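Local coordinates for protein alpha-1,3-glucanase (Bacillus circulans, PDB 5ZRU) that probably hydrolyses alpha-1,3-glucan as the catalytic unit of a larger family GH87 enzyme that also carries carbohydrate-binding modules, at residues Gln42-Glu48 with Arg132-Phe137; Asn394-Thr400 with His418-Leu424; Lys485-Asn491 with Glu511-Asn517. All blocks are in the same frame, centred on the assembly; numbering follows the deposited sequence.

Interaction 1 of 3, residues Gln42-Glu48 with Arg132-Phe137; sequences QALTASE and RPLFRF
Gln42-Glu48 is a loop that tightens into a 3-10 turn at Thr45-Glu48, with Ser47 N bonded to Leu44 O (2.9 Å) and Glu48 N to Thr45 O (3.1 Å). Arg132-Leu134 is extended strand. Phe135 then takes a left-handed conformation (phi/psi 57/43), which kinks the chain before Arg136. Thr45 CA lies 6.6 Å from Arg136 CA. Arg136 (chi1 m, chi2 t, chi3 m) reaches into the loop. Arg136 NE makes a 2.7 Å salt bridge to Glu48 OE2, while Arg136 NH2 and NH1 donate to Gln42 O at 2.8 and 3.0 Å. In D1, a beta-sandwich consistent with its galactose-binding-like clan, this ties the loop between strands 33-36 and 53-57 to strand 132-144. Glu48 (m, t) also accepts Arg136 N at OE2 (3.1 Å) and, weakly, Phe135 N at OE1 (3.0 Å). Arg132 NH1 donates to Gln42 OE1 (3.0 Å), and a water bridges Arg132 NH2 and Gln42 OE1. The Phe137 ring turns its edge to Thr45 O, with Phe137 CE1 at 3.3 Å.

Interaction 2 of 3, residues Asn394-Thr400 with His418-Leu424; sequences NTFSYNT and HKATHNL
Strands 395-397 and 419-421, successive rungs of the D2 right-handed parallel beta-helix, have axes 4.6 Å apart at closest, at 6°; Thr395 pairs with Lys419. Lys419 N bonds Asn394 O (2.9 Å), Phe396 N Lys419 O (3.0 Å), Tyr398 N Thr421 O (3.0 Å) and Leu424 N Asn399 O (2.9 Å). Tyr398 and His422 are left-handed (phi/psi 60/42 and 62/38), with chi1 m and chi2 near perpendicular, so their rings lie near parallel (6°) but barely overlap, centroids 4.4 Å apart. His422 CB lies 3.5 Å from the Tyr398 ring centroid (CH-pi). Ser397 OG (m) hydrogen-bonds Thr421 OG1 (p) at 2.9 Å. Phe396 CB meets Ala420 CB at 4.2 Å. His418 ND1 (m) accepts Asn394 N (3.1 Å); His418 NE2 bonds Gly414 O. Asn399 and Asn423 (both m) form an asparagine ladder: Asn399 OD1 accepts Ser368 N and Asn399 ND2 donates to Val365 O. Asn423 ND2 reinforces Phe396 O (2.9 Å), and Asn423 OD1 (2.9 Å) serves Asn399 N, which the facing backbone leaves unpartnered.

Interaction 3 of 3, residues Lys485-Asn491 with Glu511-Asn517; sequences KNVTFTN and ENIVFNN
Two neighbouring rungs of the right-handed parallel beta-helix of subdomain D2 pair in exact register, Lys485 beside Glu511 through Asn491 beside Asn517. Strands 487-490 and 513-516 run parallel, their axes 4.6 Å apart at closest, at 8°. The chain turns corners at Asn486 and Asn512 and again at Asn491 and Asn517. All four are left-handed (phi 53 to 65°, psi 54 to 68°).

Asn486 N donates to Glu511 O (2.9 Å), Val487 N to Asn512 O (3.2 Å), Val514 N to Val487 O (2.9 Å), Phe489 N to Val514 O (2.8 Å), Asn516 N to Phe489 O (2.7 Å) and Asn491 N to Asn516 O (3.0 Å). Thr488 and Thr490 direct their backbone bonds to the preceding rung, at Ile451, Phe453 and Asp455. At the first corner Asn512 ND2 (chi1 t) donates to Asn486 OD1 (chi1 m) at 2.8 Å, and Asn486 ND2 to Asn448 O. Lys485 NZ bonds Gln446 O. Asn516 OD1 and Asn517 OD1 accept from Asn554 and Asn555 of the next rung.

Val487, Phe489, Ile513 and Phe515 point to the buried face. The two phenyl rings, both chi1 m, form an offset stack with centroids 4.4 Å apart and planes at 2°. Phe453 and Phe553 extend the row. Val487 CG2 meets Ile513 CD1 at 3.9 Å.

Thr488, Thr490, Val514 and Asn516 line the outer face. One water joins Thr488 OG1 to Asn512 O, each at 2.9 Å. Another lies 2.9 Å from Thr490 OG1 and accepts from Asn516 ND2 at 2.7 Å. A third donates to Asn491 OD1 (2.7 Å) and Asn517 O (3.2 Å).

In the fold
Interactions 2 and 3 belong to the same parallel sheet of the D2 beta-helix, with centres about 16 Å apart. Strand 451-459 lies between them, pairing with both 419-421 and 487-495. Interaction 1 sits in D1, about 27 Å from interaction 2 and 33 Å from interaction 3, centre to centre. It also faces D2, since Phe135 stacks on Trp405 and Phe137 O bonds Asn372. All three are partly buried, and interaction 3 lies farthest from the chain centre. Both helix contacts rest on backbone ladders and an apolar interior. Interaction 1 joins a loop to a strand and rests on a buried arginine-glutamate network, in which waters also take part.

Interaction 1 of 3, residues Gln42-Glu48 with Arg132-Phe137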
loop_
_atom_site.group_PDB
_atom_site.type_symbol
_atom_site.label_atom_id
_atom_site.label_comp_id
_atom_site.label_asym_id
_atom_site.label_seq_id
_atom_site.Cartn_x
_atom_site.Cartn_y
_atom_site.Cartn_z
ATOM N N GLN A 42 17.854 0.798 9.227
ATOM C CA GLN A 42 17.058 -0.305 8.697
ATOM C C GLN A 42 17.552 -1.670 9.148
ATOM O O GLN A 42 16.884 -2.675 8.874
ATOM C CB GLN A 42 17.017 -0.244 7.167
ATOM C CG GLN A 42 16.269 0.989 6.677
ATOM C CD GLN A 42 16.326 1.155 5.178
ATOM O OE1 GLN A 42 16.078 0.210 4.432
ATOM N NE2 GLN A 42 16.663 2.362 4.727
ATOM N N ALA A 43 18.693 -1.731 9.837
ATOM C CA ALA A 43 19.071 -2.979 10.481
ATOM C C ALA A 43 18.114 -3.341 11.609
ATOM O O ALA A 43 18.032 -4.517 11.976
ATOM C CB ALA A 43 20.500 -2.895 11.015
ATOM N N LEU A 44 17.390 -2.364 12.155
ATOM C CA LEU A 44 16.508 -2.584 13.300
ATOM C C LEU A 44 15.085 -2.841 12.826
ATOM O O LEU A 44 14.556 -2.087 12.002
ATOM C CB LEU A 44 16.520 -1.374 14.235
ATOM C CG LEU A 44 17.864 -0.951 14.824
ATOM C CD1 LEU A 44 17.741 0.415 15.485
ATOM C CD2 LEU A 44 18.337 -2.002 15.822
ATOM N N THR A 45 14.465 -3.897 13.363
ATOM C CA THR A 45 13.070 -4.189 13.038
ATOM C C THR A 45 12.184 -2.968 13.265
ATOM O O THR A 45 11.245 -2.708 12.494
ATOM C CB THR A 45 12.590 -5.381 13.877
ATOM O OG1 THR A 45 13.390 -6.531 13.566
ATOM C CG2 THR A 45 11.110 -5.706 13.594
ATOM N N ALA A 46 12.499 -2.171 14.291
ATOM C CA ALA A 46 11.664 -1.023 14.612
ATOM C C ALA A 46 11.665 0.047 13.520
ATOM O O ALA A 46 10.775 0.904 13.525
ATOM C CB ALA A 46 12.108 -0.412 15.944
ATOM N N SER A 47 12.622 0.021 12.580
ATOM C CA SER A 47 12.590 0.981 11.473
ATOM C C SER A 47 11.331 0.842 10.627
ATOM O O SER A 47 10.944 1.801 9.939
ATOM C CB SER A 47 13.816 0.825 10.566
ATOM O OG SER A 47 13.820 -0.437 9.909
ATOM N N GLU A 48 10.683 -0.322 10.655
ATOM C CA GLU A 48 9.455 -0.532 9.903
ATOM C C GLU A 48 8.194 -0.453 10.758
ATOM O O GLU A 48 7.097 -0.683 10.236
ATOM C CB GLU A 48 9.498 -1.888 9.186
ATOM C CG GLU A 48 10.521 -1.967 8.059
ATOM C CD GLU A 48 10.354 -3.236 7.261
ATOM O OE1 GLU A 48 9.509 -3.266 6.334
ATOM O OE2 GLU A 48 11.040 -4.219 7.583
ATOM N N ARG A 132 19.613 -8.405 3.506
ATOM C CA ARG A 132 19.051 -7.766 4.696
ATOM C C ARG A 132 17.521 -7.724 4.624
ATOM O O ARG A 132 16.943 -7.620 3.540
ATOM C CB ARG A 132 19.599 -6.349 4.860
ATOM C CG ARG A 132 19.196 -5.360 3.766
ATOM C CD ARG A 132 19.867 -4.021 4.022
ATOM N NE ARG A 132 19.600 -3.030 2.988
ATOM C CZ ARG A 132 18.577 -2.181 3.019
ATOM N NH1 ARG A 132 17.717 -2.214 4.032
ATOM N NH2 ARG A 132 18.421 -1.290 2.046
ATOM N N PRO A 133 16.844 -7.803 5.770
ATOM C CA PRO A 133 15.383 -7.959 5.759
ATOM C C PRO A 133 14.626 -6.642 5.654
ATOM O O PRO A 133 15.007 -5.626 6.245
ATOM C CB PRO A 133 15.102 -8.631 7.110
ATOM C CG PRO A 133 16.157 -8.050 8.010
ATOM C CD PRO A 133 17.401 -7.985 7.123
ATOM N N LEU A 134 13.537 -6.685 4.880
ATOM C CA LEU A 134 12.442 -5.722 4.919
ATOM C C LEU A 134 11.139 -6.518 4.920
ATOM O O LEU A 134 11.155 -7.755 4.940
ATOM C CB LEU A 134 12.510 -4.735 3.742
ATOM C CG LEU A 134 13.724 -3.794 3.722
ATOM C CD1 LEU A 134 13.728 -2.962 2.425
ATOM C CD2 LEU A 134 13.719 -2.880 4.929
ATOM N N PHE A 135 9.998 -5.815 4.909
ATOM C CA PHE A 135 8.690 -6.470 5.068
ATOM C C PHE A 135 8.651 -7.254 6.385
ATOM O O PHE A 135 8.175 -8.386 6.442
ATOM C CB PHE A 135 8.389 -7.389 3.866
ATOM C CG PHE A 135 6.918 -7.777 3.695
ATOM C CD1 PHE A 135 5.935 -7.347 4.577
ATOM C CD2 PHE A 135 6.543 -8.586 2.629
ATOM C CE1 PHE A 135 4.589 -7.725 4.393
ATOM C CE2 PHE A 135 5.210 -8.960 2.433
ATOM C CZ PHE A 135 4.232 -8.534 3.323
ATOM N N ARG A 136 9.173 -6.654 7.460
ATOM C CA ARG A 136 9.200 -7.370 8.731
ATOM C C ARG A 136 7.861 -7.345 9.458
ATOM O O ARG A 136 7.654 -8.159 10.367
ATOM C CB ARG A 136 10.318 -6.806 9.617
ATOM C CG ARG A 136 11.710 -7.243 9.130
ATOM C CD ARG A 136 12.840 -6.479 9.823
ATOM N NE ARG A 136 12.981 -5.151 9.233
ATOM C CZ ARG A 136 14.101 -4.434 9.250
ATOM N NH1 ARG A 136 15.196 -4.906 9.845
ATOM N NH2 ARG A 136 14.127 -3.255 8.654
ATOM N N PHE A 137 6.944 -6.447 9.084
ATOM C CA PHE A 137 5.639 -6.375 9.722
ATOM C C PHE A 137 4.548 -6.887 8.782
ATOM O O PHE A 137 4.702 -6.912 7.557
ATOM C CB PHE A 137 5.329 -4.943 10.188
ATOM C CG PHE A 137 6.062 -4.542 11.448
ATOM C CD1 PHE A 137 7.375 -4.081 11.390
ATOM C CD2 PHE A 137 5.440 -4.642 12.687
ATOM C CE1 PHE A 137 8.062 -3.721 12.555
ATOM C CE2 PHE A 137 6.115 -4.290 13.866
ATOM C CZ PHE A 137 7.423 -3.825 13.803
HETATM O O HOH W 1 16.001 0.305 1.664
HETATM O O HOH W 2 17.233 -4.126 6.451
HETATM O O HOH W 3 15.528 -6.944 11.846
HETATM O O HOH W 4 7.052 -4.332 7.130
#

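Interaction 2 of 3, residues Asn394-Thr400 with His418-Leu424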
loop_
_atom_site.group_PDB
_atom_site.type_symbol
_atom_site.label_atom_id
_atom_site.label_comp_id
_atom_site.label_asym_id
_atom_site.label_seq_id
_atom_site.Cartn_x
_atom_site.Cartn_y
_atom_site.Cartn_z
ATOM N N ASN A 394 -4.812 10.447 -14.588
ATOM C CA ASN A 394 -5.107 9.584 -13.451
ATOM C C ASN A 394 -4.986 10.369 -12.145
ATOM O O ASN A 394 -4.260 11.361 -12.060
ATOM C CB ASN A 394 -4.182 8.365 -13.441
ATOM C CG ASN A 394 -4.423 7.456 -14.637
ATOM O OD1 ASN A 394 -5.569 7.176 -14.988
ATOM N ND2 ASN A 394 -3.349 7.009 -15.275
ATOM N N THR A 395 -5.726 9.928 -11.128
ATOM C CA THR A 395 -5.863 10.668 -9.877
ATOM C C THR A 395 -5.686 9.744 -8.679
ATOM O O THR A 395 -6.362 8.716 -8.591
ATOM C CB THR A 395 -7.239 11.324 -9.774
ATOM O OG1 THR A 395 -7.436 12.205 -10.886
ATOM C CG2 THR A 395 -7.370 12.082 -8.447
ATOM N N PHE A 396 -4.823 10.141 -7.743
ATOM C CA PHE A 396 -4.614 9.452 -6.467
ATOM C C PHE A 396 -4.931 10.460 -5.367
ATOM O O PHE A 396 -4.071 11.275 -5.017
ATOM C CB PHE A 396 -3.166 8.953 -6.311
ATOM C CG PHE A 396 -2.742 7.900 -7.314
ATOM C CD1 PHE A 396 -3.619 6.909 -7.736
ATOM C CD2 PHE A 396 -1.443 7.896 -7.812
ATOM C CE1 PHE A 396 -3.205 5.940 -8.659
ATOM C CE2 PHE A 396 -1.024 6.931 -8.727
ATOM C CZ PHE A 396 -1.900 5.957 -9.155
ATOM N N SER A 397 -6.140 10.421 -4.802
ATOM C CA SER A 397 -6.522 11.480 -3.876
ATOM C C SER A 397 -7.212 10.927 -2.639
ATOM O O SER A 397 -7.885 9.900 -2.690
ATOM C CB SER A 397 -7.428 12.522 -4.561
ATOM O OG SER A 397 -6.669 13.245 -5.527
ATOM N N TYR A 398 -7.033 11.641 -1.523
ATOM C CA TYR A 398 -7.693 11.316 -0.253
ATOM C C TYR A 398 -7.317 9.924 0.241
ATOM O O TYR A 398 -8.157 9.184 0.752
ATOM C CB TYR A 398 -9.213 11.459 -0.361
ATOM C CG TYR A 398 -9.644 12.896 -0.568
ATOM C CD1 TYR A 398 -9.748 13.770 0.510
ATOM C CD2 TYR A 398 -9.923 13.380 -1.842
ATOM C CE1 TYR A 398 -10.134 15.093 0.323
ATOM C CE2 TYR A 398 -10.310 14.697 -2.037
ATOM C CZ TYR A 398 -10.405 15.544 -0.956
ATOM O OH TYR A 398 -10.791 16.849 -1.170
ATOM N N ASN A 399 -6.042 9.574 0.126
ATOM C CA ASN A 399 -5.551 8.282 0.584
ATOM C C ASN A 399 -4.595 8.466 1.752
ATOM O O ASN A 399 -3.948 9.506 1.886
ATOM C CB ASN A 399 -4.834 7.535 -0.542
ATOM C CG ASN A 399 -5.725 7.316 -1.736
ATOM O OD1 ASN A 399 -6.744 6.630 -1.636
ATOM N ND2 ASN A 399 -5.371 7.927 -2.873
ATOM N N THR A 400 -4.530 7.447 2.604
ATOM C CA THR A 400 -3.541 7.366 3.670
ATOM C C THR A 400 -2.577 6.244 3.319
ATOM O O THR A 400 -2.975 5.076 3.247
ATOM C CB THR A 400 -4.194 7.123 5.029
ATOM O OG1 THR A 400 -5.044 8.234 5.345
ATOM C CG2 THR A 400 -3.130 6.990 6.100
ATOM N N HIS A 418 -1.838 13.846 -14.696
ATOM C CA HIS A 418 -2.109 13.129 -13.456
ATOM C C HIS A 418 -2.124 14.093 -12.281
ATOM O O HIS A 418 -1.473 15.137 -12.303
ATOM C CB HIS A 418 -1.044 12.060 -13.213
ATOM C CG HIS A 418 -0.749 11.222 -14.411
ATOM N ND1 HIS A 418 -1.729 10.539 -15.095
ATOM C CD2 HIS A 418 0.418 10.940 -15.043
ATOM C CE1 HIS A 418 -1.182 9.874 -16.100
ATOM N NE2 HIS A 418 0.118 10.110 -16.095
ATOM N N LYS A 419 -2.864 13.736 -11.234
ATOM C CA LYS A 419 -2.794 14.528 -10.018
ATOM C C LYS A 419 -2.875 13.625 -8.801
ATOM O O LYS A 419 -3.442 12.536 -8.848
ATOM C CB LYS A 419 -3.890 15.585 -9.940
ATOM C CG LYS A 419 -5.271 15.035 -9.701
ATOM C CD LYS A 419 -6.280 16.195 -9.723
ATOM C CE LYS A 419 -7.708 15.702 -9.845
ATOM N NZ LYS A 419 -8.686 16.813 -9.657
ATOM N N ALA A 420 -2.299 14.103 -7.707
ATOM C CA ALA A 420 -2.344 13.402 -6.430
ATOM C C ALA A 420 -2.585 14.469 -5.378
ATOM O O ALA A 420 -1.712 15.312 -5.144
ATOM C CB ALA A 420 -1.049 12.626 -6.166
ATOM N N THR A 421 -3.764 14.456 -4.757
ATOM C CA THR A 421 -4.128 15.533 -3.841
ATOM C C THR A 421 -4.752 14.973 -2.570
ATOM O O THR A 421 -5.346 13.896 -2.571
ATOM C CB THR A 421 -5.117 16.533 -4.474
ATOM O OG1 THR A 421 -6.408 15.920 -4.565
ATOM C CG2 THR A 421 -4.668 16.972 -5.868
ATOM N N HIS A 422 -4.626 15.730 -1.484
ATOM C CA HIS A 422 -5.313 15.427 -0.225
ATOM C C HIS A 422 -4.878 14.083 0.356
ATOM O O HIS A 422 -5.673 13.354 0.948
ATOM C CB HIS A 422 -6.830 15.500 -0.413
ATOM C CG HIS A 422 -7.302 16.879 -0.763
ATOM N ND1 HIS A 422 -7.437 17.312 -2.066
ATOM C CD2 HIS A 422 -7.595 17.944 0.020
ATOM C CE1 HIS A 422 -7.823 18.573 -2.068
ATOM N NE2 HIS A 422 -7.935 18.980 -0.818
ATOM N N ASN A 423 -3.596 13.770 0.229
ATOM C CA ASN A 423 -3.076 12.509 0.729
ATOM C C ASN A 423 -2.311 12.718 2.027
ATOM O O ASN A 423 -1.863 13.823 2.351
ATOM C CB ASN A 423 -2.172 11.847 -0.315
ATOM C CG ASN A 423 -2.927 11.471 -1.564
ATOM O OD1 ASN A 423 -3.903 10.724 -1.505
ATOM N ND2 ASN A 423 -2.485 11.996 -2.705
ATOM N N LEU A 424 -2.179 11.629 2.774
ATOM C CA LEU A 424 -1.368 11.572 3.985
ATOM C C LEU A 424 -0.399 10.417 3.800
ATOM O O LEU A 424 -0.825 9.277 3.585
ATOM C CB LEU A 424 -2.251 11.370 5.229
ATOM C CG LEU A 424 -1.615 11.116 6.598
ATOM C CD1 LEU A 424 -0.735 12.290 7.024
ATOM C CD2 LEU A 424 -2.710 10.851 7.642
#

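Interaction 3 of 3, residues Lys485-Asn491 with Glu511-Asn517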
loop_
_atom_site.group_PDB
_atom_site.type_symbol
_atom_site.label_atom_id
_atom_site.label_comp_id
_atom_site.label_asym_id
_atom_site.label_seq_id
_atom_site.Cartn_x
_atom_site.Cartn_y
_atom_site.Cartn_z
ATOM N N LYS A 485 9.093 17.374 -16.460
ATOM C CA LYS A 485 8.585 18.608 -17.048
ATOM C C LYS A 485 7.130 18.844 -16.660
ATOM O O LYS A 485 6.320 17.915 -16.690
ATOM C CB LYS A 485 8.714 18.544 -18.575
ATOM C CG LYS A 485 8.025 19.647 -19.317
ATOM C CD LYS A 485 8.437 19.673 -20.793
ATOM C CE LYS A 485 7.921 18.484 -21.580
ATOM N NZ LYS A 485 8.005 18.770 -23.058
ATOM N N ASN A 486 6.810 20.093 -16.296
ATOM C CA ASN A 486 5.447 20.577 -16.039
ATOM C C ASN A 486 4.811 19.880 -14.827
ATOM O O ASN A 486 3.848 19.111 -14.925
ATOM C CB ASN A 486 4.565 20.434 -17.289
ATOM C CG ASN A 486 5.049 21.295 -18.450
ATOM O OD1 ASN A 486 5.677 22.336 -18.249
ATOM N ND2 ASN A 486 4.755 20.862 -19.669
ATOM N N VAL A 487 5.367 20.193 -13.660
ATOM C CA VAL A 487 4.908 19.624 -12.398
ATOM C C VAL A 487 4.748 20.756 -11.396
ATOM O O VAL A 487 5.624 21.620 -11.282
ATOM C CB VAL A 487 5.873 18.551 -11.846
ATOM C CG1 VAL A 487 5.219 17.825 -10.678
ATOM C CG2 VAL A 487 6.265 17.550 -12.925
ATOM N N THR A 488 3.628 20.757 -10.679
ATOM C CA THR A 488 3.361 21.748 -9.647
ATOM C C THR A 488 3.040 21.024 -8.352
ATOM O O THR A 488 2.250 20.071 -8.356
ATOM C CB THR A 488 2.197 22.660 -10.043
ATOM O OG1 THR A 488 2.462 23.242 -11.324
ATOM C CG2 THR A 488 1.998 23.774 -9.003
ATOM N N PHE A 489 3.657 21.476 -7.258
ATOM C CA PHE A 489 3.389 21.014 -5.900
ATOM C C PHE A 489 2.822 22.193 -5.127
ATOM O O PHE A 489 3.453 23.254 -5.075
ATOM C CB PHE A 489 4.659 20.515 -5.205
ATOM C CG PHE A 489 5.325 19.370 -5.892
ATOM C CD1 PHE A 489 6.094 19.572 -7.022
ATOM C CD2 PHE A 489 5.197 18.088 -5.386
ATOM C CE1 PHE A 489 6.722 18.519 -7.646
ATOM C CE2 PHE A 489 5.812 17.024 -6.015
ATOM C CZ PHE A 489 6.576 17.241 -7.145
ATOM N N THR A 490 1.643 22.022 -4.530
ATOM C CA THR A 490 1.015 23.137 -3.828
ATOM C C THR A 490 0.438 22.670 -2.497
ATOM O O THR A 490 -0.257 21.654 -2.446
ATOM C CB THR A 490 -0.080 23.770 -4.699
ATOM O OG1 THR A 490 0.499 24.161 -5.951
ATOM C CG2 THR A 490 -0.665 24.999 -4.004
ATOM N N ASN A 491 0.710 23.417 -1.425
ATOM C CA ASN A 491 0.169 23.102 -0.102
ATOM C C ASN A 491 0.643 21.722 0.362
ATOM O O ASN A 491 -0.142 20.795 0.558
ATOM C CB ASN A 491 -1.362 23.183 -0.105
ATOM C CG ASN A 491 -1.871 24.613 -0.130
ATOM O OD1 ASN A 491 -1.350 25.482 0.579
ATOM N ND2 ASN A 491 -2.896 24.862 -0.938
ATOM N N GLU A 511 12.189 21.019 -16.029
ATOM C CA GLU A 511 11.583 22.131 -16.755
ATOM C C GLU A 511 10.206 22.446 -16.184
ATOM O O GLU A 511 9.358 21.555 -16.097
ATOM C CB GLU A 511 11.459 21.789 -18.244
ATOM C CG GLU A 511 12.800 21.490 -18.916
ATOM C CD GLU A 511 12.643 20.808 -20.267
ATOM O OE1 GLU A 511 13.507 19.972 -20.612
ATOM O OE2 GLU A 511 11.655 21.106 -20.975
ATOM N N ASN A 512 9.977 23.714 -15.835
ATOM C CA ASN A 512 8.693 24.188 -15.304
ATOM C C ASN A 512 8.238 23.346 -14.107
ATOM O O ASN A 512 7.149 22.778 -14.089
ATOM C CB ASN A 512 7.611 24.201 -16.389
ATOM C CG ASN A 512 6.327 24.910 -15.932
ATOM O OD1 ASN A 512 6.372 25.820 -15.107
ATOM N ND2 ASN A 512 5.189 24.489 -16.470
ATOM N N ILE A 513 9.092 23.282 -13.092
ATOM C CA ILE A 513 8.768 22.624 -11.829
ATOM C C ILE A 513 8.526 23.713 -10.793
ATOM O O ILE A 513 9.438 24.488 -10.483
ATOM C CB ILE A 513 9.889 21.682 -11.364
ATOM C CG1 ILE A 513 10.397 20.799 -12.512
ATOM C CG2 ILE A 513 9.409 20.853 -10.167
ATOM C CD1 ILE A 513 9.334 19.880 -13.146
ATOM N N VAL A 514 7.310 23.761 -10.237
ATOM C CA VAL A 514 6.897 24.845 -9.350
ATOM C C VAL A 514 6.409 24.267 -8.029
ATOM O O VAL A 514 5.630 23.306 -8.015
ATOM C CB VAL A 514 5.798 25.714 -9.991
ATOM C CG1 VAL A 514 5.388 26.837 -9.030
ATOM C CG2 VAL A 514 6.283 26.282 -11.324
ATOM N N PHE A 515 6.853 24.867 -6.923
ATOM C CA PHE A 515 6.504 24.453 -5.568
ATOM C C PHE A 515 5.892 25.648 -4.849
ATOM O O PHE A 515 6.609 26.598 -4.512
ATOM C CB PHE A 515 7.739 23.989 -4.795
ATOM C CG PHE A 515 8.290 22.664 -5.219
ATOM C CD1 PHE A 515 9.138 22.564 -6.313
ATOM C CD2 PHE A 515 8.009 21.518 -4.478
ATOM C CE1 PHE A 515 9.672 21.336 -6.682
ATOM C CE2 PHE A 515 8.544 20.291 -4.836
ATOM C CZ PHE A 515 9.373 20.203 -5.953
ATOM N N ASN A 516 4.590 25.601 -4.575
ATOM C CA ASN A 516 3.917 26.715 -3.917
ATOM C C ASN A 516 3.421 26.299 -2.537
ATOM O O ASN A 516 2.896 25.195 -2.368
ATOM C CB ASN A 516 2.742 27.226 -4.769
ATOM C CG ASN A 516 3.195 27.810 -6.108
ATOM O OD1 ASN A 516 4.303 28.326 -6.233
ATOM N ND2 ASN A 516 2.344 27.709 -7.111
ATOM N N ASN A 517 3.598 27.178 -1.547
ATOM C CA ASN A 517 3.056 26.966 -0.197
ATOM C C ASN A 517 3.557 25.648 0.397
ATOM O O ASN A 517 2.773 24.799 0.819
ATOM C CB ASN A 517 1.519 26.999 -0.193
ATOM C CG ASN A 517 0.938 28.166 -0.996
ATOM O OD1 ASN A 517 1.510 29.256 -1.044
ATOM N ND2 ASN A 517 -0.213 27.933 -1.623
HETATM O O HOH W 5 4.579 23.826 -13.232
HETATM O O HOH W 6 -0.166 26.805 -6.846
HETATM O O HOH W 7 0.253 25.366 2.781
#